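Local structure of cell surface protein (Putative S-layer protein) (5NJL) at residues Q27-G32 and Q37-I42; I83-S86 and V90-E93; N120-V125 and L178-E183. The protein is a cell-wall, putative S-layer protein of Clostridioides difficile with an extended three-domain fold that shows cell adhesion in vitro. One frame throughout, in Å; residues are numbered along the deposited sequence.

Contact 1: Q27-G32 and Q37-I42; sequences QKYTGG and QPIYEI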
ATOM      1  N   GLN A  27      -3.278   5.580  16.000  1.00 28.44           N
ATOM      2  CA  GLN A  27      -2.029   6.158  15.517  1.00 29.34           C
ATOM      3  C   GLN A  27      -2.338   7.435  14.758  1.00 26.66           C
ATOM      4  O   GLN A  27      -3.128   7.434  13.830  1.00 27.61           O
ATOM      5  CB  GLN A  27      -1.250   5.180  14.641  1.00 29.39           C
ATOM      6  CG  GLN A  27      -0.700   4.000  15.398  1.00 32.14           C
ATOM      7  CD  GLN A  27       0.129   3.111  14.517  1.00 37.44           C
ATOM      8  OE1 GLN A  27       0.867   3.592  13.639  1.00 41.13           O
ATOM      9  NE2 GLN A  27       0.023   1.800  14.737  1.00 42.01           N
ATOM     10  N   LYS A  28      -1.668   8.508  15.156  1.00 25.82           N
ATOM     11  CA  LYS A  28      -1.836   9.826  14.565  1.00 26.98           C
ATOM     12  C   LYS A  28      -0.484  10.355  14.036  1.00 25.10           C
ATOM     13  O   LYS A  28       0.583  10.031  14.560  1.00 26.82           O
ATOM     14  CB  LYS A  28      -2.346  10.808  15.634  1.00 29.16           C
ATOM     15  CG  LYS A  28      -3.662  10.439  16.333  1.00 33.55           C
ATOM     16  CD  LYS A  28      -3.792  11.230  17.634  1.00 39.37           C
ATOM     17  CE  LYS A  28      -5.215  11.234  18.163  1.00 46.67           C
ATOM     18  NZ  LYS A  28      -5.674   9.854  18.508  1.00 51.13           N
ATOM     19  N   TYR A  29      -0.554  11.252  13.075  1.00 24.72           N
ATOM     20  CA  TYR A  29       0.625  11.995  12.657  1.00 25.35           C
ATOM     21  C   TYR A  29       1.125  12.837  13.852  1.00 25.68           C
ATOM     22  O   TYR A  29       0.316  13.335  14.646  1.00 24.45           O
ATOM     23  CB  TYR A  29       0.293  12.880  11.458  1.00 24.93           C
ATOM     24  CG  TYR A  29      -0.101  12.117  10.212  1.00 24.52           C
ATOM     25  CD1 TYR A  29       0.878  11.549   9.385  1.00 24.73           C
ATOM     26  CD2 TYR A  29      -1.446  11.998   9.827  1.00 24.57           C
ATOM     27  CE1 TYR A  29       0.527  10.844   8.240  1.00 25.11           C
ATOM     28  CE2 TYR A  29      -1.814  11.282   8.682  1.00 25.65           C
ATOM     29  CZ  TYR A  29      -0.834  10.703   7.890  1.00 25.74           C
ATOM     30  OH  TYR A  29      -1.161  10.024   6.744  1.00 25.35           O
ATOM     31  N   THR A  30       2.444  12.934  14.006  1.00 25.80           N
ATOM     32  CA  THR A  30       3.048  13.663  15.122  1.00 28.33           C
ATOM     33  C   THR A  30       3.770  14.911  14.641  1.00 29.90           C
ATOM     34  O   THR A  30       4.512  15.511  15.405  1.00 32.54           O
ATOM     35  CB  THR A  30       4.010  12.775  15.930  1.00 29.66           C
ATOM     36  OG1 THR A  30       5.036  12.261  15.062  1.00 29.29           O
ATOM     37  CG2 THR A  30       3.255  11.624  16.596  1.00 30.01           C
ATOM     38  N   GLY A  31       3.544  15.305  13.386  1.00 28.53           N
ATOM     39  CA  GLY A  31       4.080  16.560  12.867  1.00 29.91           C
ATOM     40  C   GLY A  31       3.550  16.890  11.485  1.00 28.70           C
ATOM     41  O   GLY A  31       2.759  16.129  10.904  1.00 26.42           O
ATOM     42  N   GLY A  32       3.994  18.035  10.963  1.00 25.30           N
ATOM     43  CA  GLY A  32       3.552  18.546   9.693  1.00 26.29           C
ATOM     44  C   GLY A  32       2.089  18.951   9.650  1.00 26.84           C
ATOM     45  O   GLY A  32       1.444  19.094  10.694  1.00 27.09           O
ATOM     46  N   GLN A  37      -4.024  13.965  13.271  1.00 28.12           N
ATOM     47  CA  GLN A  37      -5.035  13.272  12.474  0.60 26.83           C
ATOM     48  C   GLN A  37      -4.646  11.822  12.321  1.00 27.18           C
ATOM     49  O   GLN A  37      -3.444  11.477  12.410  1.00 25.63           O
ATOM     50  CB  GLN A  37      -5.161  13.910  11.102  0.60 26.77           C
ATOM     51  CG  GLN A  37      -5.695  15.330  11.152  0.60 28.03           C
ATOM     52  CD  GLN A  37      -7.143  15.375  11.584  0.60 30.62           C
ATOM     53  OE1 GLN A  37      -7.475  15.967  12.599  0.60 33.27           O
ATOM     54  NE2 GLN A  37      -8.012  14.734  10.808  0.60 32.61           N
ATOM     55  N   PRO A  38      -5.639  10.946  12.092  1.00 25.41           N
ATOM     56  CA  PRO A  38      -5.288   9.526  11.991  1.00 26.45           C
ATOM     57  C   PRO A  38      -4.470   9.158  10.716  1.00 24.95           C
ATOM     58  O   PRO A  38      -4.732   9.682   9.625  1.00 25.53           O
ATOM     59  CB  PRO A  38      -6.657   8.816  11.994  1.00 28.09           C
ATOM     60  CG  PRO A  38      -7.653   9.849  11.588  1.00 31.07           C
ATOM     61  CD  PRO A  38      -7.101  11.166  12.060  1.00 29.17           C
ATOM     62  N   ILE A  39      -3.506   8.270  10.895  1.00 25.33           N
ATOM     63  CA  ILE A  39      -2.672   7.763   9.806  1.00 26.49           C
ATOM     64  C   ILE A  39      -3.431   6.727   8.975  1.00 27.87           C
ATOM     65  O   ILE A  39      -3.223   6.655   7.783  1.00 28.62           O
ATOM     66  CB  ILE A  39      -1.374   7.170  10.357  1.00 27.00           C
ATOM     67  CG1 ILE A  39      -0.518   8.277  10.976  1.00 27.19           C
ATOM     68  CG2 ILE A  39      -0.570   6.439   9.288  1.00 28.64           C
ATOM     69  CD1 ILE A  39       0.514   7.757  11.940  1.00 28.11           C
ATOM     70  N   TYR A  40      -4.318   5.955   9.608  1.00 28.39           N
ATOM     71  CA  TYR A  40      -5.039   4.860   8.956  1.00 28.49           C
ATOM     72  C   TYR A  40      -6.494   5.164   8.687  1.00 30.24           C
ATOM     73  O   TYR A  40      -7.162   5.931   9.434  1.00 28.92           O
ATOM     74  CB  TYR A  40      -4.868   3.564   9.767  1.00 29.05           C
ATOM     75  CG  TYR A  40      -3.436   3.109   9.805  1.00 30.27           C
ATOM     76  CD1 TYR A  40      -2.905   2.308   8.771  1.00 31.90           C
ATOM     77  CD2 TYR A  40      -2.575   3.510  10.825  1.00 30.09           C
ATOM     78  CE1 TYR A  40      -1.575   1.923   8.778  1.00 32.33           C
ATOM     79  CE2 TYR A  40      -1.248   3.135  10.835  1.00 31.36           C
ATOM     80  CZ  TYR A  40      -0.758   2.333   9.808  1.00 35.39           C
ATOM     81  OH  TYR A  40       0.555   1.962   9.815  1.00 36.29           O
ATOM     82  N   GLU A  41      -6.971   4.616   7.559  1.00 28.55           N
ATOM     83  CA  GLU A  41      -8.343   4.728   7.152  1.00 29.61           C
ATOM     84  C   GLU A  41      -8.901   3.313   7.152  1.00 30.34           C
ATOM     85  O   GLU A  41      -8.417   2.443   6.410  1.00 27.66           O
ATOM     86  CB  GLU A  41      -8.501   5.343   5.758  1.00 32.70           C
ATOM     87  CG  GLU A  41      -9.947   5.578   5.348  1.00 35.68           C
ATOM     88  CD  GLU A  41     -10.077   6.314   4.028  1.00 41.87           C
ATOM     89  OE1 GLU A  41      -9.737   7.498   3.965  1.00 51.79           O
ATOM     90  OE2 GLU A  41     -10.527   5.715   3.046  1.00 47.61           O
ATOM     91  N   ILE A  42      -9.916   3.099   7.987  1.00 28.50           N
ATOM     92  CA  ILE A  42     -10.532   1.776   8.122  1.00 28.60           C
ATOM     93  C   ILE A  42     -11.920   1.871   7.544  1.00 26.96           C
ATOM     94  O   ILE A  42     -12.681   2.809   7.856  1.00 26.85           O
ATOM     95  CB  ILE A  42     -10.625   1.331   9.594  1.00 28.85           C
ATOM     96  CG1 ILE A  42      -9.289   1.488  10.302  1.00 28.61           C
ATOM     97  CG2 ILE A  42     -11.143  -0.109   9.694  1.00 28.24           C
ATOM     98  CD1 ILE A  42      -8.143   0.712   9.706  1.00 29.58           C
TER
HETATM   99  O   HOH W   1      -4.861   5.870  12.501  1.00 26.99           O
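Two backbone hydrogen bonds join Gln-27 to Ile-39 and Tyr-29 to Gln-37. Ile-39 N gives a nearly straight bond to Gln-27 O (3.1 Å, 173°). Tyr-29 N gives the second to Gln-37 O at 3.0 Å. Between them Lys-28 and Pro-38 form a single beta bridge, with their CA atoms 4.3 Å apart. Each carbonyl oxygen takes a CA-H...O contact: Pro-38 CA meets Gln-27 O, and Lys-28 CA meets Gln-37 O. A water donates to Gln-27 O and accepts from Tyr-40 N.

The apolar part is a CH-pi contact. Ile-39 CG1 sits over the centre of the Tyr-29 ring, 3.7 Å from its centroid. Ile-39 CG1 lies beside its backbone N (chi1 -66°), on the side where Tyr-29 comes in, and Ile-39 CD1 reaches Lys-28 O (3.5 Å). On another branch, Ile-39 CG2 covers one face of the Tyr-40 ring near its rim. Gln-27 OE1 reaches the edge of that ring, 3.5 Å from Tyr-40 CE2, with the amide turned nearly perpendicular to it.

Tyr-29 OH is hydrogen-bonded to Gly-81 O. The contact closes the loop between helix 14-25 and strand 40-45, where Tyr-40 packs on Leu-24 of the helix and on Asp-79 of strand 72-79.

Contact 2: I83-S86 and V90-E93; sequences ITNS and VVAE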
ATOM      1  N   ILE A  83       5.533   8.983   6.783  1.00 26.77           N
ATOM      2  CA  ILE A  83       6.978   8.759   6.813  1.00 28.14           C
ATOM      3  C   ILE A  83       7.508   9.456   8.041  1.00 27.06           C
ATOM      4  O   ILE A  83       6.900  10.405   8.514  1.00 27.83           O
ATOM      5  CB  ILE A  83       7.633   9.317   5.515  1.00 28.74           C
ATOM      6  CG1 ILE A  83       8.931   8.578   5.168  1.00 34.02           C
ATOM      7  CG2 ILE A  83       7.865  10.819   5.595  1.00 29.72           C
ATOM      8  CD1 ILE A  83       9.487   8.959   3.799  1.00 37.71           C
ATOM      9  N   THR A  84       8.632   8.996   8.560  1.00 28.55           N
ATOM     10  CA  THR A  84       9.342   9.711   9.609  1.00 29.86           C
ATOM     11  C   THR A  84      10.303  10.754   9.023  1.00 30.86           C
ATOM     12  O   THR A  84      11.153  10.412   8.207  1.00 33.60           O
ATOM     13  CB  THR A  84      10.111   8.710  10.487  1.00 32.60           C
ATOM     14  OG1 THR A  84       9.165   7.817  11.072  1.00 35.73           O
ATOM     15  CG2 THR A  84      10.867   9.425  11.589  1.00 32.57           C
ATOM     16  N   ASN A  85      10.150  12.016   9.401  1.00 29.58           N
ATOM     17  CA  ASN A  85      10.957  13.097   8.844  1.00 30.55           C
ATOM     18  C   ASN A  85      12.271  13.277   9.643  1.00 29.01           C
ATOM     19  O   ASN A  85      12.537  12.535  10.580  1.00 29.34           O
ATOM     20  CB  ASN A  85      10.138  14.392   8.699  1.00 29.58           C
ATOM     21  CG  ASN A  85       9.838  15.093  10.017  1.00 29.78           C
ATOM     22  OD1 ASN A  85      10.315  14.708  11.092  1.00 30.33           O
ATOM     23  ND2 ASN A  85       9.021  16.138   9.935  1.00 30.13           N
ATOM     24  N   SER A  86      13.058  14.271   9.279  1.00 30.70           N
ATOM     25  CA  SER A  86      14.400  14.445   9.851  1.00 32.36           C
ATOM     26  C   SER A  86      14.340  14.908  11.306  1.00 31.40           C
ATOM     27  O   SER A  86      15.304  14.788  12.026  1.00 29.93           O
ATOM     28  CB  SER A  86      15.214  15.414   8.975  1.00 33.02           C
ATOM     29  OG  SER A  86      14.638  16.741   8.949  1.00 32.95           O
ATOM     30  N   VAL A  90       6.293  11.674  12.656  1.00 27.98           N
ATOM     31  CA  VAL A  90       5.550  10.958  11.635  1.00 28.11           C
ATOM     32  C   VAL A  90       4.647  11.951  10.905  1.00 27.17           C
ATOM     33  O   VAL A  90       3.717  12.520  11.499  1.00 25.79           O
ATOM     34  CB  VAL A  90       4.766   9.783  12.249  1.00 28.32           C
ATOM     35  CG1 VAL A  90       3.974   9.041  11.174  1.00 30.23           C
ATOM     36  CG2 VAL A  90       5.715   8.837  12.977  1.00 32.04           C
ATOM     37  N   VAL A  91       4.892  12.126   9.605  1.00 25.40           N
ATOM     38  CA  VAL A  91       4.220  13.141   8.810  1.00 25.58           C
ATOM     39  C   VAL A  91       3.547  12.569   7.561  1.00 24.98           C
ATOM     40  O   VAL A  91       3.856  11.457   7.131  1.00 25.24           O
ATOM     41  CB  VAL A  91       5.183  14.287   8.430  1.00 27.05           C
ATOM     42  CG1 VAL A  91       5.799  14.879   9.696  1.00 27.15           C
ATOM     43  CG2 VAL A  91       6.278  13.814   7.487  1.00 28.47           C
ATOM     44  N   ALA A  92       2.633  13.360   7.009  1.00 23.76           N
ATOM     45  CA  ALA A  92       1.763  12.960   5.901  1.00 25.35           C
ATOM     46  C   ALA A  92       2.290  13.344   4.525  1.00 25.57           C
ATOM     47  O   ALA A  92       1.788  12.876   3.495  1.00 26.57           O
ATOM     48  CB  ALA A  92       0.393  13.610   6.085  1.00 25.13           C
ATOM     49  N   GLU A  93       3.284  14.217   4.515  1.00 27.26           N
ATOM     50  CA  GLU A  93       3.813  14.772   3.277  1.00 28.69           C
ATOM     51  C   GLU A  93       5.351  14.714   3.318  1.00 28.43           C
ATOM     52  O   GLU A  93       5.974  14.699   4.401  1.00 26.23           O
ATOM     53  CB  GLU A  93       3.251  16.184   3.021  1.00 30.48           C
ATOM     54  CG  GLU A  93       3.555  17.201   4.098  1.00 35.10           C
ATOM     55  CD  GLU A  93       2.698  17.032   5.362  1.00 37.99           C
ATOM     56  OE1 GLU A  93       1.451  17.012   5.216  1.00 41.34           O
ATOM     57  OE2 GLU A  93       3.278  16.903   6.470  1.00 33.36           O
TER
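Ile-83 and Val-91 face each other as an antiparallel hydrogen-bonded pair, and their side chains leave the same face of the sheet. They touch through methyl groups: Ile-83 CG2 lies 3.9 Å from Val-91 CG2. The two side chains meet at a slant. Val-91 CG1 lies beside the backbone N (chi1 -56°), which leaves CG2 between the N and the carbonyl carbon; Ile-83 CG2 stands likewise. This places Val-91 CG2 also against the backbone, 3.6 Å from Ile-83 O.

The other methyl of Val-91 meets Asn-85. Asn-85 ND2 comes to 3.5 Å from Val-91 CG1, and the two side chains cross at about a right angle. ND2 is brought there with Asn-85 CG between its backbone N and carbonyl carbon (chi1 73°). The other end of the amide turns back into the connection: Asn-85 OD1 accepts from Glu-89 N, and more weakly from Ala-87 N.

These residues belong to a short beta hairpin, strands 83-84 and 90-91, which forms a two-stranded antiparallel sheet. Two backbone bonds hold the Ile-83 and Val-91 pair. Val-91 N to Ile-83 O is nearly straight (2.9 Å, 174°). Ile-83 N to Val-91 O is 3.0 Å and more bent. Val-90 CA adds a CA-H...O contact to Ile-83 O at 3.4 Å.

Thr-84 and Val-90 form the neighbouring non-hydrogen-bonded pair on the opposite face. Their contact is light, with Thr-84 OG1 4.1 Å from Val-90 CG2. Val-90 packs further on Ile-39. On the face of Ile-83 and Val-91, Ile-83 touches Ile-201.

Contact 3: N120-V125 and L178-E183; sequences NGIYKV and LDPSTE. With SO4 (sulfate ion), chain M.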
ATOM      1  N   ASN A 120      17.271  31.559 -11.518  1.00 38.00           N
ATOM      2  CA  ASN A 120      16.929  31.464 -10.096  1.00 35.89           C
ATOM      3  C   ASN A 120      17.863  30.554  -9.309  1.00 33.94           C
ATOM      4  O   ASN A 120      18.385  29.587  -9.845  1.00 34.18           O
ATOM      5  CB  ASN A 120      15.498  30.956  -9.928  1.00 41.05           C
ATOM      6  CG  ASN A 120      14.470  31.972 -10.397  1.00 44.78           C
ATOM      7  OD1 ASN A 120      14.347  33.053  -9.823  1.00 48.33           O
ATOM      8  ND2 ASN A 120      13.754  31.639 -11.442  1.00 46.98           N
ATOM      9  N   GLY A 121      17.999  30.852  -8.019  1.00 31.86           N
ATOM     10  CA  GLY A 121      18.776  30.051  -7.089  1.00 31.87           C
ATOM     11  C   GLY A 121      20.193  29.831  -7.584  1.00 31.08           C
ATOM     12  O   GLY A 121      20.853  30.770  -8.050  1.00 28.03           O
ATOM     13  N   ILE A 122      20.625  28.569  -7.571  1.00 29.55           N
ATOM     14  CA  ILE A 122      22.006  28.217  -7.911  1.00 28.56           C
ATOM     15  C   ILE A 122      22.313  28.543  -9.376  1.00 28.85           C
ATOM     16  O   ILE A 122      23.397  29.024  -9.683  1.00 26.53           O
ATOM     17  CB  ILE A 122      22.311  26.744  -7.552  1.00 26.86           C
ATOM     18  CG1 ILE A 122      22.241  26.577  -6.034  1.00 27.78           C
ATOM     19  CG2 ILE A 122      23.695  26.328  -8.067  1.00 27.17           C
ATOM     20  CD1 ILE A 122      22.312  25.138  -5.552  1.00 27.86           C
ATOM     21  N   TYR A 123      21.334  28.358 -10.263  1.00 28.14           N
ATOM     22  CA  TYR A 123      21.531  28.629 -11.677  1.00 29.73           C
ATOM     23  C   TYR A 123      21.970  30.064 -12.000  1.00 30.10           C
ATOM     24  O   TYR A 123      22.670  30.275 -12.992  1.00 30.72           O
ATOM     25  CB  TYR A 123      20.269  28.351 -12.477  1.00 29.79           C
ATOM     26  CG  TYR A 123      19.790  26.922 -12.486  1.00 28.70           C
ATOM     27  CD1 TYR A 123      20.405  25.967 -13.296  1.00 28.86           C
ATOM     28  CD2 TYR A 123      18.659  26.549 -11.760  1.00 29.08           C
ATOM     29  CE1 TYR A 123      19.935  24.666 -13.339  1.00 29.06           C
ATOM     30  CE2 TYR A 123      18.170  25.244 -11.795  1.00 29.47           C
ATOM     31  CZ  TYR A 123      18.805  24.312 -12.581  1.00 29.59           C
ATOM     32  OH  TYR A 123      18.331  23.022 -12.624  1.00 30.42           O
ATOM     33  N   LYS A 124      21.556  31.016 -11.169  1.00 31.27           N
ATOM     34  CA  LYS A 124      21.928  32.422 -11.333  1.00 34.19           C
ATOM     35  C   LYS A 124      23.418  32.686 -11.129  1.00 31.60           C
ATOM     36  O   LYS A 124      23.984  33.534 -11.797  1.00 30.24           O
ATOM     37  CB  LYS A 124      21.140  33.292 -10.347  1.00 36.99           C
ATOM     38  CG  LYS A 124      21.238  34.788 -10.607  1.00 44.18           C
ATOM     39  CD  LYS A 124      20.319  35.550  -9.666  1.00 49.86           C
ATOM     40  CE  LYS A 124      20.438  37.059  -9.874  1.00 57.56           C
ATOM     41  NZ  LYS A 124      20.021  37.503 -11.239  1.00 61.08           N
ATOM     42  N   VAL A 125      24.030  31.976 -10.188  1.00 29.82           N
ATOM     43  CA  VAL A 125      25.387  32.264  -9.749  1.00 29.23           C
ATOM     44  C   VAL A 125      26.410  31.186 -10.109  1.00 28.52           C
ATOM     45  O   VAL A 125      27.589  31.346  -9.791  1.00 27.86           O
ATOM     46  CB  VAL A 125      25.406  32.512  -8.223  1.00 31.20           C
ATOM     47  CG1 VAL A 125      24.563  33.749  -7.914  1.00 32.68           C
ATOM     48  CG2 VAL A 125      24.938  31.276  -7.427  1.00 28.70           C
ATOM     49  N   LEU A 178      21.026  28.310   2.895  1.00 31.52           N
ATOM     50  CA  LEU A 178      21.742  29.534   2.573  1.00 35.83           C
ATOM     51  C   LEU A 178      21.283  30.063   1.221  1.00 33.20           C
ATOM     52  O   LEU A 178      21.088  29.301   0.291  1.00 34.10           O
ATOM     53  CB  LEU A 178      23.244  29.163   2.589  1.00 36.36           C
ATOM     54  CG  LEU A 178      24.286  30.239   2.448  1.00 37.92           C
ATOM     55  CD1 LEU A 178      24.248  31.181   3.640  1.00 37.27           C
ATOM     56  CD2 LEU A 178      25.656  29.606   2.286  1.00 37.07           C
ATOM     57  N   ASP A 179      21.047  31.368   1.103  1.00 33.94           N
ATOM     58  CA  ASP A 179      20.624  31.964  -0.156  1.00 35.42           C
ATOM     59  C   ASP A 179      21.824  32.084  -1.124  1.00 33.91           C
ATOM     60  O   ASP A 179      22.815  32.714  -0.778  1.00 33.79           O
ATOM     61  CB  ASP A 179      19.996  33.345   0.112  1.00 39.53           C
ATOM     62  CG  ASP A 179      19.489  34.037  -1.142  1.00 40.01           C
ATOM     63  OD1 ASP A 179      19.654  33.579  -2.291  1.00 43.85           O
ATOM     64  OD2 ASP A 179      18.915  35.124  -0.984  1.00 49.71           O
ATOM     65  N   PRO A 180      21.729  31.497  -2.333  1.00 35.15           N
ATOM     66  CA  PRO A 180      22.870  31.558  -3.274  1.00 35.26           C
ATOM     67  C   PRO A 180      23.234  32.960  -3.765  1.00 36.92           C
ATOM     68  O   PRO A 180      24.339  33.148  -4.240  1.00 34.82           O
ATOM     69  CB  PRO A 180      22.401  30.721  -4.466  1.00 36.49           C
ATOM     70  CG  PRO A 180      21.325  29.849  -3.933  1.00 36.90           C
ATOM     71  CD  PRO A 180      20.645  30.639  -2.858  1.00 34.63           C
ATOM     72  N   SER A 181      22.302  33.908  -3.683  1.00 38.21           N
ATOM     73  CA  SER A 181      22.556  35.313  -4.020  0.60 40.78           C
ATOM     74  C   SER A 181      23.201  36.098  -2.865  1.00 38.00           C
ATOM     75  O   SER A 181      23.477  37.263  -3.000  1.00 43.41           O
ATOM     76  CB  SER A 181      21.248  35.986  -4.468  0.60 43.31           C
ATOM     77  OG  SER A 181      20.297  36.043  -3.417  0.60 45.02           O
ATOM     78  N   THR A 182      23.442  35.467  -1.717  1.00 40.59           N
ATOM     79  CA  THR A 182      24.190  36.116  -0.635  1.00 43.58           C
ATOM     80  C   THR A 182      25.537  36.588  -1.248  1.00 46.56           C
ATOM     81  O   THR A 182      26.212  35.821  -1.945  1.00 35.57           O
ATOM     82  CB  THR A 182      24.473  35.136   0.533  1.00 50.30           C
ATOM     83  OG1 THR A 182      23.241  34.649   1.098  1.00 48.92           O
ATOM     84  CG2 THR A 182      25.307  35.797   1.629  1.00 51.68           C
ATOM     85  N   GLU A 183      25.924  37.846  -1.048  1.00 50.75           N
ATOM     86  CA  GLU A 183      27.210  38.297  -1.609  1.00 52.21           C
ATOM     87  C   GLU A 183      28.290  37.552  -0.835  1.00 43.37           C
ATOM     88  O   GLU A 183      28.196  37.367   0.368  1.00 46.45           O
ATOM     89  CB  GLU A 183      27.389  39.832  -1.595  1.00 57.87           C
ATOM     90  CG  GLU A 183      26.904  40.499  -2.885  1.00 61.98           C
ATOM     91  CD  GLU A 183      26.764  42.017  -2.802  1.00 66.82           C
ATOM     92  OE1 GLU A 183      26.912  42.595  -1.702  1.00 70.26           O
ATOM     93  OE2 GLU A 183      26.492  42.644  -3.853  1.00 73.92           O
TER
HETATM   94  S   SO4 M 412      17.799  33.917  -6.562  1.00132.33           S
HETATM   95  O1  SO4 M 412      16.459  33.444  -6.995  1.00112.77           O
HETATM   96  O2  SO4 M 412      17.760  35.380  -6.341  1.00132.54           O
HETATM   97  O3  SO4 M 412      18.203  33.233  -5.308  1.00126.70           O
HETATM   98  O4  SO4 M 412      18.807  33.633  -7.610  1.00135.69           O
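Pro-180 presents its CB-CG edge to one face of the peptide group that joins Gly-121 to Ile-122. Pro-180 CG is 3.8 Å from Gly-121 C and almost straight above it. Pro-180 CB covers the same face, 3.9 Å from Gly-121 O. The carboxylate of Asp-179 is also used from one face. Ser-181 OG and Ser-181 N both reach Asp-179 OD1 from the same side of its plane. The Tyr-123 ring has Asn-120 O at its edge, in plane.

The rest of the contact is apolar and has no hydrogen bond between the segments. Ile-122 CG1 meets Pro-180 CG at 4.0 Å. Val-125 meets Pro-180 from the C-terminal end of 122-125, where its CG2 touches Pro-180 CB (3.9 Å). With CG1 beside the backbone N (chi1 -63°) and CG2 between N and carbonyl carbon, both methyls lie near Pro-180 O. Both side chains cross the proline at about a right angle.

Pro-180 is the second residue of a type I beta turn from Asp-179 to Thr-182. Asp-179 OD1 accepts from Ser-181 N, which makes an Asx turn. Asp-179 O accepts from both Thr-182 N and Thr-182 OG1, the latter at 2.7 Å. These bonds probably help hold Pro-180 against 121-125.

A sulfate, probably from the crystallisation liquor, lies between the segments. Gly-121 N bonds to its O1 in a nearly straight line (3.2 Å, 177°). The methylenes of Lys-124 run alongside it, with Lys-124 CD 3.2 Å from sulfate O4. Asp-179 OD1 approaches sulfate O3 to 3.4 Å.

The short, weakly bonded helix 122-125 leads into strand 126-133. Tyr-123 packs on Ile-111, Lys-114 and Ala-115 of helix 101-115, Tyr-123 O accepts from Lys-146 NZ just after strand 138-145, and Pro-180 also touches Asn-169.

In the fold
Contacts 1 and 2 are neighbours, with centres 10 Å apart. The loop 27-32 lies against the hairpin strand 90-91: Thr-30 OG1 probably hydrogen-bonds to Val-90 N at 2.8 Å, and Tyr-29 CE1 packs 3.4 Å from Ala-92 CA. Tyr-29 thus serves both contacts. In contact 1 a sulfate, probably from the crystallisation liquor, lies about 5 Å from the Tyr-40 side chain. In contact 2 a sulfate lies about 6 Å from the side chain of Val-90. Contact 3 stands apart, near one end of the elongated chain. Its centre is 28 Å from that of contact 2 and 37 Å from that of contact 1. Its nearest atoms are about 15 Å from contact 2.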